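Local coordinates for triacylglycerol lipase (Clostridium botulinum, PDB 5AH1), which hydrolyses esters as a zinc-binding alpha/beta-hydrolase, acting on synthetic polyesters and probably on triacylglycerols, at residues D130-L135 and I188-Q193; P79-H84 and I176-H181. All coordinates share one frame; numbering follows the deposited sequence.

Contact 1 (D130-L135 and I188-Q193). With ZN (zinc ion), chain B.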
loop_
_atom_site.group_PDB
_atom_site.type_symbol
_atom_site.label_atom_id
_atom_site.label_comp_id
_atom_site.label_asym_id
_atom_site.label_seq_id
_atom_site.Cartn_x
_atom_site.Cartn_y
_atom_site.Cartn_z
ATOM N N ASP A 130 -6.062 11.162 -3.443
ATOM C CA ASP A 130 -5.974 11.120 -4.897
ATOM C C ASP A 130 -6.002 9.662 -5.371
ATOM O O ASP A 130 -6.685 9.323 -6.334
ATOM C CB ASP A 130 -4.706 11.810 -5.409
ATOM C CG ASP A 130 -4.709 13.349 -5.229
ATOM O OD1 ASP A 130 -5.644 13.927 -4.614
ATOM O OD2 ASP A 130 -3.748 13.981 -5.736
ATOM N N ARG A 131 -5.242 8.812 -4.694
ATOM C CA ARG A 131 -5.215 7.390 -5.022
ATOM C C ARG A 131 -6.568 6.707 -4.864
ATOM O O ARG A 131 -6.906 5.833 -5.642
ATOM C CB ARG A 131 -4.129 6.706 -4.201
ATOM C CG ARG A 131 -2.700 7.108 -4.661
ATOM C CD ARG A 131 -1.646 6.725 -3.645
ATOM N NE ARG A 131 -1.786 5.364 -3.119
ATOM C CZ ARG A 131 -0.955 4.352 -3.359
ATOM N NH1 ARG A 131 0.019 4.425 -4.267
ATOM N NH2 ARG A 131 -1.158 3.212 -2.719
ATOM N N ALA A 132 -7.332 7.095 -3.855
ATOM C CA ALA A 132 -8.667 6.544 -3.676
ATOM C C ALA A 132 -9.610 6.944 -4.820
ATOM O O ALA A 132 -10.391 6.121 -5.298
ATOM C CB ALA A 132 -9.241 6.938 -2.331
ATOM N N CYS A 133 -9.536 8.203 -5.252
ATOM C CA CYS A 133 -10.328 8.654 -6.383
ATOM C C CYS A 133 -9.924 7.911 -7.645
ATOM O O CYS A 133 -10.765 7.553 -8.463
ATOM C CB CYS A 133 -10.153 10.160 -6.593
ATOM S SG CYS A 133 -10.770 11.196 -5.221
ATOM N N GLU A 134 -8.622 7.697 -7.811
ATOM C CA GLU A 134 -8.117 6.933 -8.947
ATOM C C GLU A 134 -8.587 5.482 -8.874
ATOM O O GLU A 134 -8.967 4.903 -9.892
ATOM C CB GLU A 134 -6.602 7.039 -9.005
ATOM C CG GLU A 134 -6.151 8.472 -9.306
ATOM C CD GLU A 134 -4.734 8.768 -8.875
ATOM O OE1 GLU A 134 -4.008 7.856 -8.434
ATOM O OE2 GLU A 134 -4.328 9.948 -8.994
ATOM N N LEU A 135 -8.560 4.895 -7.683
ATOM C CA LEU A 135 -9.000 3.518 -7.491
ATOM C C LEU A 135 -10.484 3.334 -7.841
ATOM O O LEU A 135 -10.868 2.367 -8.510
ATOM C CB LEU A 135 -8.731 3.095 -6.049
ATOM C CG LEU A 135 -9.117 1.676 -5.663
ATOM C CD1 LEU A 135 -8.470 0.657 -6.583
ATOM C CD2 LEU A 135 -8.724 1.431 -4.214
ATOM N N ILE A 188 -7.013 1.807 0.410
ATOM C CA ILE A 188 -8.267 1.036 0.404
ATOM C C ILE A 188 -9.146 1.358 1.608
ATOM O O ILE A 188 -10.374 1.355 1.501
ATOM C CB ILE A 188 -8.046 -0.511 0.248
ATOM C CG1 ILE A 188 -7.245 -1.100 1.408
ATOM C CG2 ILE A 188 -7.355 -0.774 -1.084
ATOM C CD1 ILE A 188 -7.149 -2.617 1.374
ATOM N N ARG A 189 -8.533 1.703 2.744
ATOM C CA ARG A 189 -9.314 2.191 3.882
ATOM C C ARG A 189 -10.051 3.456 3.489
ATOM O O ARG A 189 -11.203 3.664 3.829
ATOM C CB ARG A 189 -8.427 2.458 5.089
ATOM C CG ARG A 189 -7.906 1.220 5.835
ATOM C CD ARG A 189 -6.834 1.583 6.857
ATOM N NE ARG A 189 -7.285 2.691 7.702
ATOM C CZ ARG A 189 -6.514 3.687 8.130
ATOM N NH1 ARG A 189 -5.203 3.635 7.945
ATOM N NH2 ARG A 189 -7.063 4.692 8.783
ATOM N N THR A 190 -9.340 4.332 2.787
ATOM C CA THR A 190 -9.844 5.658 2.386
ATOM C C THR A 190 -10.989 5.508 1.377
ATOM O O THR A 190 -12.033 6.148 1.495
ATOM C CB THR A 190 -8.717 6.524 1.791
ATOM O OG1 THR A 190 -7.680 6.657 2.764
ATOM C CG2 THR A 190 -9.193 7.920 1.401
ATOM N N LEU A 191 -10.819 4.637 0.385
ATOM C CA LEU A 191 -11.898 4.385 -0.559
ATOM C C LEU A 191 -13.133 3.859 0.164
ATOM O O LEU A 191 -14.253 4.288 -0.119
ATOM C CB LEU A 191 -11.461 3.375 -1.622
ATOM C CG LEU A 191 -12.566 3.005 -2.615
ATOM C CD1 LEU A 191 -12.849 4.133 -3.561
ATOM C CD2 LEU A 191 -12.228 1.746 -3.415
ATOM N N THR A 192 -12.943 2.944 1.102
ATOM C CA THR A 192 -14.075 2.343 1.804
ATOM C C THR A 192 -14.822 3.405 2.630
ATOM O O THR A 192 -16.052 3.454 2.652
ATOM C CB THR A 192 -13.608 1.161 2.673
ATOM O OG1 THR A 192 -12.992 0.177 1.829
ATOM C CG2 THR A 192 -14.772 0.547 3.409
ATOM N N GLN A 193 -14.073 4.339 3.215
ATOM C CA GLN A 193 -14.641 5.438 3.981
ATOM C C GLN A 193 -15.493 6.334 3.082
ATOM O O GLN A 193 -16.634 6.671 3.395
ATOM C CB GLN A 193 -13.528 6.256 4.627
ATOM C CG GLN A 193 -14.014 7.516 5.316
ATOM C CD GLN A 193 -14.818 7.245 6.553
ATOM O OE1 GLN A 193 -14.609 6.249 7.257
ATOM N NE2 GLN A 193 -15.767 8.125 6.819
HETATM ZN ZN ZN B . -5.248 15.814 -4.419
#

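Contact 2 (P79-H84 and I176-H181)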
loop_
_atom_site.group_PDB
_atom_site.type_symbol
_atom_site.label_atom_id
_atom_site.label_comp_id
_atom_site.label_asym_id
_atom_site.label_seq_id
_atom_site.Cartn_x
_atom_site.Cartn_y
_atom_site.Cartn_z
ATOM N N PRO A 79 -14.984 -11.079 -5.781
ATOM C CA PRO A 79 -13.594 -11.094 -6.251
ATOM C C PRO A 79 -12.670 -10.265 -5.379
ATOM O O PRO A 79 -13.115 -9.451 -4.566
ATOM C CB PRO A 79 -13.685 -10.459 -7.636
ATOM C CG PRO A 79 -14.816 -9.527 -7.511
ATOM C CD PRO A 79 -15.827 -10.241 -6.648
ATOM N N ILE A 80 -11.375 -10.485 -5.584
ATOM C CA ILE A 80 -10.314 -9.715 -4.940
ATOM C C ILE A 80 -9.841 -8.627 -5.900
ATOM O O ILE A 80 -9.712 -8.863 -7.100
ATOM C CB ILE A 80 -9.126 -10.659 -4.569
ATOM C CG1 ILE A 80 -9.535 -11.578 -3.413
ATOM C CG2 ILE A 80 -7.865 -9.881 -4.238
ATOM C CD1 ILE A 80 -8.643 -12.792 -3.237
ATOM N N VAL A 81 -9.597 -7.434 -5.367
ATOM C CA VAL A 81 -8.915 -6.374 -6.087
ATOM C C VAL A 81 -7.656 -6.024 -5.291
ATOM O O VAL A 81 -7.723 -5.634 -4.124
ATOM C CB VAL A 81 -9.825 -5.127 -6.293
ATOM C CG1 VAL A 81 -9.052 -3.978 -6.925
ATOM C CG2 VAL A 81 -11.034 -5.487 -7.152
ATOM N N LEU A 82 -6.515 -6.135 -5.966
ATOM C CA LEU A 82 -5.192 -5.891 -5.392
ATOM C C LEU A 82 -4.770 -4.443 -5.627
ATOM O O LEU A 82 -4.913 -3.934 -6.737
ATOM C CB LEU A 82 -4.180 -6.818 -6.072
ATOM C CG LEU A 82 -4.435 -8.322 -5.957
ATOM C CD1 LEU A 82 -3.491 -9.084 -6.862
ATOM C CD2 LEU A 82 -4.269 -8.804 -4.536
ATOM N N VAL A 83 -4.233 -3.803 -4.589
ATOM C CA VAL A 83 -3.866 -2.392 -4.639
ATOM C C VAL A 83 -2.456 -2.172 -4.062
ATOM O O VAL A 83 -2.208 -2.360 -2.876
ATOM C CB VAL A 83 -4.887 -1.530 -3.887
ATOM C CG1 VAL A 83 -4.535 -0.038 -4.055
ATOM C CG2 VAL A 83 -6.318 -1.815 -4.358
ATOM N N HIS A 84 -1.541 -1.807 -4.956
ATOM C CA HIS A 84 -0.143 -1.585 -4.623
ATOM C C HIS A 84 0.074 -0.352 -3.745
ATOM O O HIS A 84 -0.817 0.491 -3.577
ATOM C CB HIS A 84 0.649 -1.404 -5.925
ATOM C CG HIS A 84 0.251 -0.190 -6.702
ATOM N ND1 HIS A 84 0.710 1.068 -6.390
ATOM C CD2 HIS A 84 -0.583 -0.029 -7.759
ATOM C CE1 HIS A 84 0.191 1.949 -7.229
ATOM N NE2 HIS A 84 -0.602 1.310 -8.068
ATOM N N ILE A 176 -16.688 -6.548 -3.334
ATOM C CA ILE A 176 -15.328 -7.016 -3.531
ATOM C C ILE A 176 -14.568 -7.107 -2.211
ATOM O O ILE A 176 -14.963 -6.521 -1.206
ATOM C CB ILE A 176 -14.538 -6.077 -4.495
ATOM C CG1 ILE A 176 -14.340 -4.681 -3.874
ATOM C CG2 ILE A 176 -15.250 -5.992 -5.836
ATOM C CD1 ILE A 176 -13.449 -3.754 -4.721
ATOM N N HIS A 177 -13.461 -7.841 -2.245
ATOM C CA HIS A 177 -12.466 -7.869 -1.187
ATOM C C HIS A 177 -11.306 -7.004 -1.661
ATOM O O HIS A 177 -10.747 -7.275 -2.722
ATOM C CB HIS A 177 -11.917 -9.266 -0.961
ATOM C CG HIS A 177 -12.939 -10.271 -0.553
ATOM N ND1 HIS A 177 -13.509 -10.281 0.702
ATOM C CD2 HIS A 177 -13.492 -11.302 -1.234
ATOM C CE1 HIS A 177 -14.358 -11.292 0.776
ATOM N NE2 HIS A 177 -14.371 -11.923 -0.383
ATOM N N LEU A 178 -10.932 -5.983 -0.891
ATOM C CA LEU A 178 -9.774 -5.170 -1.233
ATOM C C LEU A 178 -8.571 -5.641 -0.445
ATOM O O LEU A 178 -8.655 -5.835 0.772
ATOM C CB LEU A 178 -10.028 -3.696 -0.915
ATOM C CG LEU A 178 -10.922 -2.976 -1.924
ATOM C CD1 LEU A 178 -11.421 -1.657 -1.339
ATOM C CD2 LEU A 178 -10.182 -2.732 -3.225
ATOM N N ILE A 179 -7.451 -5.817 -1.135
ATOM C CA ILE A 179 -6.185 -6.156 -0.500
ATOM C C ILE A 179 -5.154 -5.122 -0.904
ATOM O O ILE A 179 -4.903 -4.942 -2.096
ATOM C CB ILE A 179 -5.696 -7.581 -0.891
ATOM C CG1 ILE A 179 -6.740 -8.642 -0.525
ATOM C CG2 ILE A 179 -4.364 -7.885 -0.231
ATOM C CD1 ILE A 179 -6.365 -10.088 -0.859
ATOM N N GLY A 180 -4.560 -4.474 0.090
ATOM C CA GLY A 180 -3.630 -3.392 -0.162
ATOM C C GLY A 180 -2.325 -3.579 0.569
ATOM O O GLY A 180 -2.306 -3.777 1.774
ATOM N N HIS A 181 -1.221 -3.485 -0.169
ATOM C CA HIS A 181 0.116 -3.621 0.405
ATOM C C HIS A 181 0.701 -2.240 0.627
ATOM O O HIS A 181 0.518 -1.339 -0.196
ATOM C CB HIS A 181 1.011 -4.437 -0.521
ATOM C CG HIS A 181 2.430 -4.539 -0.061
ATOM N ND1 HIS A 181 3.464 -3.851 -0.667
ATOM C CD2 HIS A 181 2.980 -5.196 0.988
ATOM C CE1 HIS A 181 4.596 -4.137 -0.050
ATOM N NE2 HIS A 181 4.327 -4.944 0.964
#

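Contact 1 (D130-L135 and I188-Q193)
The peptide carbonyl of A132 is touched by a methyl of L191, with A132 O and L191 CD1 3.6 Å apart. A second flat group, the carbonyl of I188, takes T192 N and T192 OG1 from opposite faces of its plane; the hydroxyl OG1 lies 2.9 Å from I188 O and 26° out of that plane. On the carboxylate of D130, OD1 binds the zinc ion at 1.9 Å, with H150, H156 and D302 completing the site, while OD2 takes a hydrogen bond from Q273.

Between the helices the contact is apolar. L135 and L191 each hold CG anti to the backbone N, and their side chains meet at about a right angle, CD2 to CD2 at 3.6 Å. CG2 of I188 adds a looser contact to L135 CD2 at 4.1 Å. The backbones come nearest at A132, whose CA is 5.0 Å from that of L191; its CB meets T190 CG2 at 3.9 Å.

The segment axes come within 8.5 Å and cross at -68°. Helix 183-197 lies against strands 80-83, 176-181 and 221-227 through I188, L191 and T192, while L135 of helix 128-140 also reaches V83.

Contact 2 (P79-H84 and I176-H181)
This is a parallel pairing of neighbouring strands, 80-83 and 176-181, in the interior of the seven-stranded parallel sheet, with strand 117-120 beyond the first and strand 221-227 beyond the second. The segment axes run 4.7 Å apart at 20°. Five backbone hydrogen bonds alternate in direction: P79 O, H177 O, V81 O, I179 O and V83 O accept in turn from H177 N, V81 N, I179 N, V83 N and H181 N. The first is nearly straight (177°, with H177 N to P79 O 2.8 Å), whereas that from V83 N to I179 O bends to 144°. CA-H groups supplement them, as where G180 CA approaches V83 O to 3.2 Å.

On one face, I80 CG2 meets I179 CD1 at 3.7 Å, and L82 lies alongside I179, its CD2 reaching I179 CB at 4.1 Å. H177 shares this face, its ring nitrogens hydrogen-bonded to S223 OG (ND1) and N76 OD1 (NE2). On the other face, I176 holds CG1 between its backbone N and carbonyl carbon, and with the chain extended beyond it CD1 rests on V81 CG2 at 3.8 Å. L178 CD2 touches V81 CB at 3.9 Å and also approaches V83 CG2. Helix 183-197 covers this second face through I188, L191 and T192.

H181 ND1 is hydrogen-bonded to Y99 OH at the strand's C-terminal end. There the GxSxG pattern beginning at G180 leads from strand into helix, consistent with the nucleophile elbow of alpha/beta-hydrolases.

Both contacts are buried, but contact 2 belongs to the central sheet and contact 1 to the helical layer over it. Their chemistry differs accordingly: backbone polar groups join 79-84 to 176-181, while apolar side chains, with a methyl resting on the A132 carbonyl oxygen, join 130-135 to 188-193 with no hydrogen bond between the segments. Strand 176-181 runs on in the chain toward helix 183-197, so one strand-to-helix unit contributes to both. Their centres lie about 12 Å apart, yet the two contacts touch directly: I188 CG2 packs on V83 CG2 at 3.6 Å, and R131 NH2 probably donates to H84 O at 2.9 Å. Segment 130-135 also supplies D130 to the zinc site, whereas 176-181 carries the presumed elbow glycine.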